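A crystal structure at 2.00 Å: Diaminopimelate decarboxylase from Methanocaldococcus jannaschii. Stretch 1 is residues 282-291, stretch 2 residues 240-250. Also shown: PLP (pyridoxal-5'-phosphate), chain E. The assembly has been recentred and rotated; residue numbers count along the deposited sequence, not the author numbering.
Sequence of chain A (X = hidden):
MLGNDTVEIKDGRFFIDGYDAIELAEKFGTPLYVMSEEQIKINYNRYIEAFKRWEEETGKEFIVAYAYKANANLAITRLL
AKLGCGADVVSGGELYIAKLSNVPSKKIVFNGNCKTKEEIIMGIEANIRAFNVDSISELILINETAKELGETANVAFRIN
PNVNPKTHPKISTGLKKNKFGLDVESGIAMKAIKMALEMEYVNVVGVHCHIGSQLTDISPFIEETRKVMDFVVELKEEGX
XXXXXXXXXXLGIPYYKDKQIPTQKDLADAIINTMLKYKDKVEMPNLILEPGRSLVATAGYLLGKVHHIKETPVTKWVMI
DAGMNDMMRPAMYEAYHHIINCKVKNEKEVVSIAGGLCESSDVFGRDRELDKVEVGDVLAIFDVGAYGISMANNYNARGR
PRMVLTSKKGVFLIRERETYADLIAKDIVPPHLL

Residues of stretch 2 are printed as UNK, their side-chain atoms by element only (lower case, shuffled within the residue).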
ATOM      1  N   VAL A 282     -13.405 -34.135 -25.709  1.00 17.71           N
ATOM      2  CA  VAL A 282     -12.446 -34.421 -24.654  1.00 17.42           C
ATOM      3  C   VAL A 282     -13.195 -34.888 -23.424  1.00 17.42           C
ATOM      4  O   VAL A 282     -14.399 -34.626 -23.269  1.00 17.85           O
ATOM      5  CB  VAL A 282     -11.585 -33.157 -24.260  1.00 16.89           C
ATOM      6  CG1 VAL A 282     -10.888 -32.603 -25.483  1.00 13.92           C
ATOM      7  CG2 VAL A 282     -12.471 -32.079 -23.550  1.00 14.99           C
ATOM      8  N   GLU A 283     -12.517 -35.622 -22.555  1.00 18.48           N
ATOM      9  CA  GLU A 283     -13.177 -36.031 -21.327  1.00 18.74           C
ATOM     10  C   GLU A 283     -13.352 -34.829 -20.428  1.00 18.39           C
ATOM     11  O   GLU A 283     -12.481 -33.981 -20.343  1.00 18.84           O
ATOM     12  CB  GLU A 283     -12.350 -37.102 -20.641  1.00 23.09           C
ATOM     13  CG  GLU A 283     -12.184 -38.317 -21.553  1.00 30.61           C
ATOM     14  CD  GLU A 283     -11.368 -39.410 -20.901  1.00 35.29           C
ATOM     15  OE1 GLU A 283     -10.716 -40.194 -21.650  1.00 37.94           O
ATOM     16  OE2 GLU A 283     -11.389 -39.465 -19.639  1.00 37.71           O
ATOM     17  N   MET A 284     -14.491 -34.730 -19.758  1.00 16.56           N
ATOM     18  CA  MET A 284     -14.692 -33.611 -18.879  1.00 15.59           C
ATOM     19  C   MET A 284     -13.717 -33.691 -17.717  1.00 14.78           C
ATOM     20  O   MET A 284     -13.543 -34.736 -17.108  1.00 14.89           O
ATOM     21  CB  MET A 284     -16.133 -33.541 -18.389  1.00 14.88           C
ATOM     22  CG  MET A 284     -17.094 -33.209 -19.541  1.00 11.34           C
ATOM     23  SD  MET A 284     -16.989 -31.531 -20.179  1.00 16.68           S
ATOM     24  CE  MET A 284     -15.772 -31.720 -21.469  1.00 15.21           C
ATOM     25  N   PRO A 285     -13.077 -32.548 -17.387  1.00 14.60           N
ATOM     26  CA  PRO A 285     -12.092 -32.522 -16.289  1.00 13.37           C
ATOM     27  C   PRO A 285     -12.640 -32.157 -14.898  1.00 13.98           C
ATOM     28  O   PRO A 285     -13.838 -31.836 -14.744  1.00 11.91           O
ATOM     29  CB  PRO A 285     -11.100 -31.461 -16.762  1.00 12.38           C
ATOM     30  CG  PRO A 285     -12.091 -30.377 -17.362  1.00 14.05           C
ATOM     31  CD  PRO A 285     -13.103 -31.274 -18.149  1.00 11.96           C
ATOM     32  N   ASN A 286     -11.769 -32.237 -13.885  1.00 12.04           N
ATOM     33  CA  ASN A 286     -12.164 -31.690 -12.584  1.00 14.47           C
ATOM     34  C   ASN A 286     -12.188 -30.194 -12.845  1.00 12.82           C
ATOM     35  O   ASN A 286     -11.437 -29.708 -13.677  1.00 13.28           O
ATOM     36  CB  ASN A 286     -11.125 -32.000 -11.524  1.00 13.84           C
ATOM     37  CG  ASN A 286     -10.929 -33.465 -11.366  1.00 15.50           C
ATOM     38  OD1 ASN A 286     -11.890 -34.191 -11.050  1.00 16.52           O
ATOM     39  ND2 ASN A 286      -9.706 -33.933 -11.607  1.00 14.30           N
ATOM     40  N   LEU A 287     -13.048 -29.458 -12.143  1.00 12.20           N
ATOM     41  CA  LEU A 287     -13.151 -28.037 -12.363  1.00 12.08           C
ATOM     42  C   LEU A 287     -12.691 -27.291 -11.108  1.00 12.89           C
ATOM     43  O   LEU A 287     -13.106 -27.644  -9.999  1.00 14.26           O
ATOM     44  CB  LEU A 287     -14.645 -27.656 -12.667  1.00 11.99           C
ATOM     45  CG  LEU A 287     -14.996 -26.151 -12.707  1.00 11.99           C
ATOM     46  CD1 LEU A 287     -14.165 -25.442 -13.770  1.00 11.82           C
ATOM     47  CD2 LEU A 287     -16.525 -25.912 -13.005  1.00 13.58           C
ATOM     48  N   ILE A 288     -11.817 -26.293 -11.259  1.00 11.98           N
ATOM     49  CA  ILE A 288     -11.357 -25.531 -10.090  1.00 10.61           C
ATOM     50  C   ILE A 288     -11.597 -24.054 -10.348  1.00 10.90           C
ATOM     51  O   ILE A 288     -11.376 -23.587 -11.493  1.00 10.68           O
ATOM     52  CB  ILE A 288      -9.813 -25.686  -9.893  1.00 11.22           C
ATOM     53  CG1 ILE A 288      -9.472 -27.173  -9.713  1.00 12.97           C
ATOM     54  CG2 ILE A 288      -9.335 -24.874  -8.691  1.00  9.93           C
ATOM     55  CD1 ILE A 288      -7.921 -27.513  -9.817  1.00 12.55           C
ATOM     56  N   LEU A 289     -12.059 -23.318  -9.329  1.00  9.56           N
ATOM     57  CA  LEU A 289     -12.213 -21.865  -9.451  1.00 10.14           C
ATOM     58  C   LEU A 289     -11.375 -21.284  -8.313  1.00  9.62           C
ATOM     59  O   LEU A 289     -11.139 -21.963  -7.311  1.00  9.98           O
ATOM     60  CB  LEU A 289     -13.685 -21.399  -9.278  1.00 11.29           C
ATOM     61  CG  LEU A 289     -14.688 -21.981 -10.292  1.00 13.80           C
ATOM     62  CD1 LEU A 289     -16.082 -21.265 -10.152  1.00 12.34           C
ATOM     63  CD2 LEU A 289     -14.138 -21.774 -11.688  1.00 15.18           C
ATOM     64  N   GLU A 290     -10.964 -20.026  -8.458  1.00  9.51           N
ATOM     65  CA  GLU A 290     -10.104 -19.377  -7.453  1.00  9.06           C
ATOM     66  C   GLU A 290     -10.697 -18.096  -6.963  1.00  9.20           C
ATOM     67  O   GLU A 290     -10.048 -17.073  -6.984  1.00 10.29           O
ATOM     68  CB  GLU A 290      -8.711 -19.087  -8.045  1.00  9.63           C
ATOM     69  CG  GLU A 290      -7.928 -20.366  -8.539  1.00  7.50           C
ATOM     70  CD  GLU A 290      -6.608 -20.008  -9.294  1.00 12.12           C
ATOM     71  OE1 GLU A 290      -6.488 -18.896  -9.871  1.00  9.63           O
ATOM     72  OE2 GLU A 290      -5.716 -20.866  -9.333  1.00 10.22           O
ATOM     73  N   PRO A 291     -11.961 -18.123  -6.489  1.00 10.71           N
ATOM     74  CA  PRO A 291     -12.514 -16.861  -6.026  1.00  8.77           C
ATOM     75  C   PRO A 291     -11.757 -16.318  -4.803  1.00 11.00           C
ATOM     76  O   PRO A 291     -11.318 -17.108  -3.934  1.00 10.28           O
ATOM     77  CB  PRO A 291     -13.974 -17.209  -5.687  1.00  7.89           C
ATOM     78  CG  PRO A 291     -13.878 -18.648  -5.174  1.00  7.59           C
ATOM     79  CD  PRO A 291     -12.826 -19.279  -6.136  1.00 10.41           C
ATOM     80  N   UNK A 240      -2.640 -35.230 -26.092  1.00 17.33           N
ATOM     81  CA  UNK A 240      -2.433 -34.801 -24.701  1.00 16.74           C
ATOM     82  C   UNK A 240      -3.768 -34.632 -23.940  1.00 17.46           C
ATOM     83  O   UNK A 240      -4.642 -33.897 -24.411  1.00 17.04           O
ATOM     84  c   UNK A 240      -0.240 -33.736 -25.388  1.00 15.77           C
ATOM     85  c   UNK A 240       0.540 -32.430 -25.806  1.00 13.82           C
ATOM     86  c   UNK A 240      -1.599 -33.468 -24.708  1.00 16.64           C
ATOM     87  c   UNK A 240      -1.415 -32.909 -23.234  1.00 17.16           C
ATOM     88  N   UNK A 241      -3.916 -35.301 -22.786  1.00 15.37           N
ATOM     89  CA  UNK A 241      -5.120 -35.229 -21.955  1.00 18.13           C
ATOM     90  C   UNK A 241      -4.914 -34.347 -20.736  1.00 17.62           C
ATOM     91  O   UNK A 241      -3.840 -34.340 -20.119  1.00 15.91           O
ATOM     92  o   UNK A 241      -8.083 -38.908 -22.416  1.00 38.68           O
ATOM     93  o   UNK A 241      -6.399 -39.330 -20.998  1.00 37.04           O
ATOM     94  c   UNK A 241      -6.922 -38.673 -21.953  1.00 35.17           C
ATOM     95  c   UNK A 241      -6.108 -37.511 -22.560  1.00 29.83           C
ATOM     96  c   UNK A 241      -5.556 -36.616 -21.462  1.00 21.97           C
ATOM     97  N   UNK A 242      -5.971 -33.629 -20.399  1.00 17.32           N
ATOM     98  CA  UNK A 242      -5.973 -32.685 -19.269  1.00 16.15           C
ATOM     99  C   UNK A 242      -6.891 -33.132 -18.101  1.00 15.66           C
ATOM    100  O   UNK A 242      -8.092 -33.251 -18.268  1.00 14.12           O
ATOM    101  c   UNK A 242      -6.625 -30.274 -18.659  1.00 14.88           C
ATOM    102  c   UNK A 242      -5.337 -30.782 -20.779  1.00 13.06           C
ATOM    103  c   UNK A 242      -3.952 -30.567 -20.000  1.00 16.33           C
ATOM    104  c   UNK A 242      -6.413 -31.301 -19.824  1.00 15.55           C
ATOM    105  N   UNK A 243      -6.338 -33.335 -16.906  1.00 16.13           N
ATOM    106  CA  UNK A 243      -7.142 -33.784 -15.761  1.00 15.81           C
ATOM    107  C   UNK A 243      -7.936 -32.704 -15.049  1.00 14.94           C
ATOM    108  O   UNK A 243      -9.052 -32.959 -14.542  1.00 13.82           O
ATOM    109  o   UNK A 243      -4.406 -36.119 -13.304  1.00 37.35           O
ATOM    110  c   UNK A 243      -6.223 -34.490 -14.729  1.00 20.00           C
ATOM    111  c   UNK A 243      -4.470 -36.355 -14.544  1.00 34.05           C
ATOM    112  o   UNK A 243      -3.624 -37.073 -15.174  1.00 38.74           O
ATOM    113  c   UNK A 243      -5.622 -35.769 -15.328  1.00 29.16           C
ATOM    114  N   UNK A 244      -7.374 -31.493 -15.026  1.00 13.02           N
ATOM    115  CA  UNK A 244      -7.937 -30.344 -14.317  1.00 12.85           C
ATOM    116  C   UNK A 244      -8.018 -29.111 -15.192  1.00 10.87           C
ATOM    117  O   UNK A 244      -7.054 -28.797 -15.883  1.00 12.70           O
ATOM    118  o   UNK A 244      -5.884 -30.588 -11.184  1.00 18.39           O
ATOM    119  o   UNK A 244      -7.656 -31.732 -11.855  1.00 17.01           O
ATOM    120  c   UNK A 244      -7.021 -29.828 -13.167  1.00 14.03           C
ATOM    121  c   UNK A 244      -6.845 -30.799 -11.999  1.00 18.91           C
ATOM    122  N   UNK A 245      -9.138 -28.406 -15.133  1.00 10.15           N
ATOM    123  CA  UNK A 245      -9.268 -27.102 -15.784  1.00 10.88           C
ATOM    124  C   UNK A 245      -9.575 -26.145 -14.620  1.00 10.91           C
ATOM    125  O   UNK A 245     -10.531 -26.318 -13.867  1.00 10.26           O
ATOM    126  c   UNK A 245     -10.389 -27.073 -16.841  1.00 10.53           C
ATOM    127  c   UNK A 245     -10.678 -25.610 -17.234  1.00  8.37           C
ATOM    128  c   UNK A 245      -9.901 -27.838 -18.093  1.00  9.80           C
ATOM    129  N   UNK A 246      -8.722 -25.141 -14.449  1.00 13.01           N
ATOM    130  CA  UNK A 246      -8.880 -24.184 -13.340  1.00 11.97           C
ATOM    131  C   UNK A 246      -9.141 -22.860 -14.022  1.00 11.66           C
ATOM    132  O   UNK A 246      -8.290 -22.376 -14.789  1.00 10.66           O
ATOM    133  c   UNK A 246      -7.549 -23.169 -11.376  1.00 10.30           C
ATOM    134  c   UNK A 246      -7.566 -24.190 -12.519  1.00 11.95           C
ATOM    135  n   UNK A 246      -6.627 -23.386 -10.413  1.00  9.77           N
ATOM    136  o   UNK A 246      -8.315 -22.187 -11.365  1.00 11.42           O
ATOM    137  N   UNK A 247     -10.333 -22.288 -13.796  1.00  9.89           N
ATOM    138  CA  UNK A 247     -10.658 -21.050 -14.481  1.00 10.93           C
ATOM    139  C   UNK A 247     -10.406 -19.776 -13.695  1.00 10.64           C
ATOM    140  O   UNK A 247     -10.837 -18.686 -14.093  1.00 11.12           O
ATOM    141  c   UNK A 247     -13.844 -22.499 -16.324  1.00  6.59           C
ATOM    142  c   UNK A 247     -12.114 -21.113 -15.019  1.00 10.15           C
ATOM    143  c   UNK A 247     -12.312 -22.276 -16.045  1.00 13.62           C
ATOM    144  c   UNK A 247     -11.596 -21.964 -17.378  1.00 11.72           C
ATOM    145  N   UNK A 248      -9.653 -19.881 -12.589  1.00 11.71           N
ATOM    146  CA  UNK A 248      -9.278 -18.642 -11.890  1.00  8.19           C
ATOM    147  C   UNK A 248     -10.400 -17.994 -11.093  1.00  9.40           C
ATOM    148  O   UNK A 248     -11.434 -18.623 -10.794  1.00 10.01           O
ATOM    149  N   UNK A 249     -10.214 -16.735 -10.729  1.00  8.89           N
ATOM    150  CA  UNK A 249     -11.248 -16.063  -9.967  1.00  9.84           C
ATOM    151  C   UNK A 249     -11.731 -14.836 -10.738  1.00 10.26           C
ATOM    152  O   UNK A 249     -11.827 -14.846 -11.998  1.00 11.92           O
ATOM    153  N   UNK A 250     -12.074 -13.791 -10.002  1.00  8.27           N
ATOM    154  CA  UNK A 250     -12.476 -12.556 -10.630  1.00 10.39           C
ATOM    155  C   UNK A 250     -13.955 -12.172 -10.541  1.00 11.87           C
ATOM    156  O   UNK A 250     -14.258 -11.041 -10.940  1.00 11.19           O
TER
HETATM  157  N1  PLP E1501      -6.450 -16.333  -9.169  1.00 11.88           N
HETATM  158  C2  PLP E1501      -5.363 -15.557  -9.533  1.00 13.84           C
HETATM  159  C2A PLP E1501      -4.285 -16.245 -10.405  1.00  9.82           C
HETATM  160  C3  PLP E1501      -5.319 -14.247  -9.065  1.00 13.40           C
HETATM  161  O3  PLP E1501      -4.239 -13.514  -9.439  1.00 14.70           O
HETATM  162  C4  PLP E1501      -6.306 -13.677  -8.304  1.00 12.19           C
HETATM  163  C4A PLP E1501      -6.154 -12.190  -7.835  1.00 15.34           C
HETATM  164  O4A PLP E1501      -5.071 -11.709  -7.950  1.00 31.71           O
HETATM  165  C5  PLP E1501      -7.421 -14.460  -7.930  1.00 11.70           C
HETATM  166  C6  PLP E1501      -7.456 -15.766  -8.393  1.00 10.63           C
HETATM  167  C5A PLP E1501      -8.613 -14.006  -7.098  1.00 11.40           C
HETATM  168  O4P PLP E1501      -9.299 -12.877  -7.698  1.00 14.22           O
HETATM  169  P   PLP E1501     -10.646 -12.308  -7.087  1.00 12.13           P
HETATM  170  O1P PLP E1501     -10.972 -11.176  -7.974  1.00 12.88           O
HETATM  171  O2P PLP E1501     -10.297 -11.856  -5.698  1.00 12.61           O
HETATM  172  O3P PLP E1501     -11.652 -13.367  -7.124  1.00 13.65           O
HETATM  173  O   HOH W   1      -9.656 -36.080 -22.781  1.00 18.99           O
HETATM  174  O   HOH W   2      -9.995 -32.527 -20.350  1.00 11.93           O

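Position 240 carries four carbons, forked at the first, one arm two carbons long, and lies beyond reach of stretch 1: isoleucine, I240. Position 241 has three carbons, the third bearing two oxygens, so it is glutamate. E241 OE2 lies 3.0 Å from E283 OE1, two acceptors of like charge at an exposed edge; a water accepts from E283 N (2.9 Å) and donates to E241 OE2.

Position 242 repeats the four-carbon fork with one longer arm: I242. Its side chain leads away, and its backbone does the work, a second water donating both to I242 O and to E283 O, each 2.9 Å away. Position 243 again shows three carbons ending in two oxygens, a glutamate pointing away. E243 O accepts from N286 N at 2.9 Å, which opens the ladder.

Position 244 has two carbons, the second with two oxygens: aspartate. D244 OD1 takes a hydrogen bond from N286 ND2 at 3.0 Å, between bridge partners on one face of the sheet. Position 245 has one carbon carrying two more, hence valine. On the other face, V245 CG2 packs against P285 CG at 3.4 Å, while V245 N donates to N286 O (3.0 Å) and V245 O accepts from I288 N (2.9 Å).

Position 246 has two carbons, the second holding one oxygen and one nitrogen: asparagine. N246 ND2 donates to E290 OE2 at 2.9 Å, and N246 OD1 accepts from the backbone N of position 248 at 2.9 Å, so one amide joins the two stretches and braces its own backbone. Position 247 holds four carbons forked at the second: leucine. L247 CD1 meets L287 CD1 at 3.9 Å, L247 CB meets L289 CD2 at 4.0 Å, and L247 N donates to I288 O at 2.8 Å.

Positions 248, 249 and 250 have no side-chain atoms; all are glycine. G248 has positive phi, and G248 O accepts from E290 N at 2.8 Å. At G249 an ideal CB would fall 2.2 Å from E290 O, a clash. G250 has backbone angles that would jam a CB against the preceding carbonyl, and G250 N donates to PLP O3P at 2.9 Å.

The contact is a short parallel pairing, N286 with D244 through I288 with N246, its backbone bonds alternating between strands. Polar side chains reinforce one face, and apolar packing supports the other. Beyond the strands, bare backbone permits close approach beside the cofactor: E290 OE1 comes within 2.7 Å of PLP N1 while G250 holds the phosphate.

Stretch 2 (240-250) IEIEDVNLGGG
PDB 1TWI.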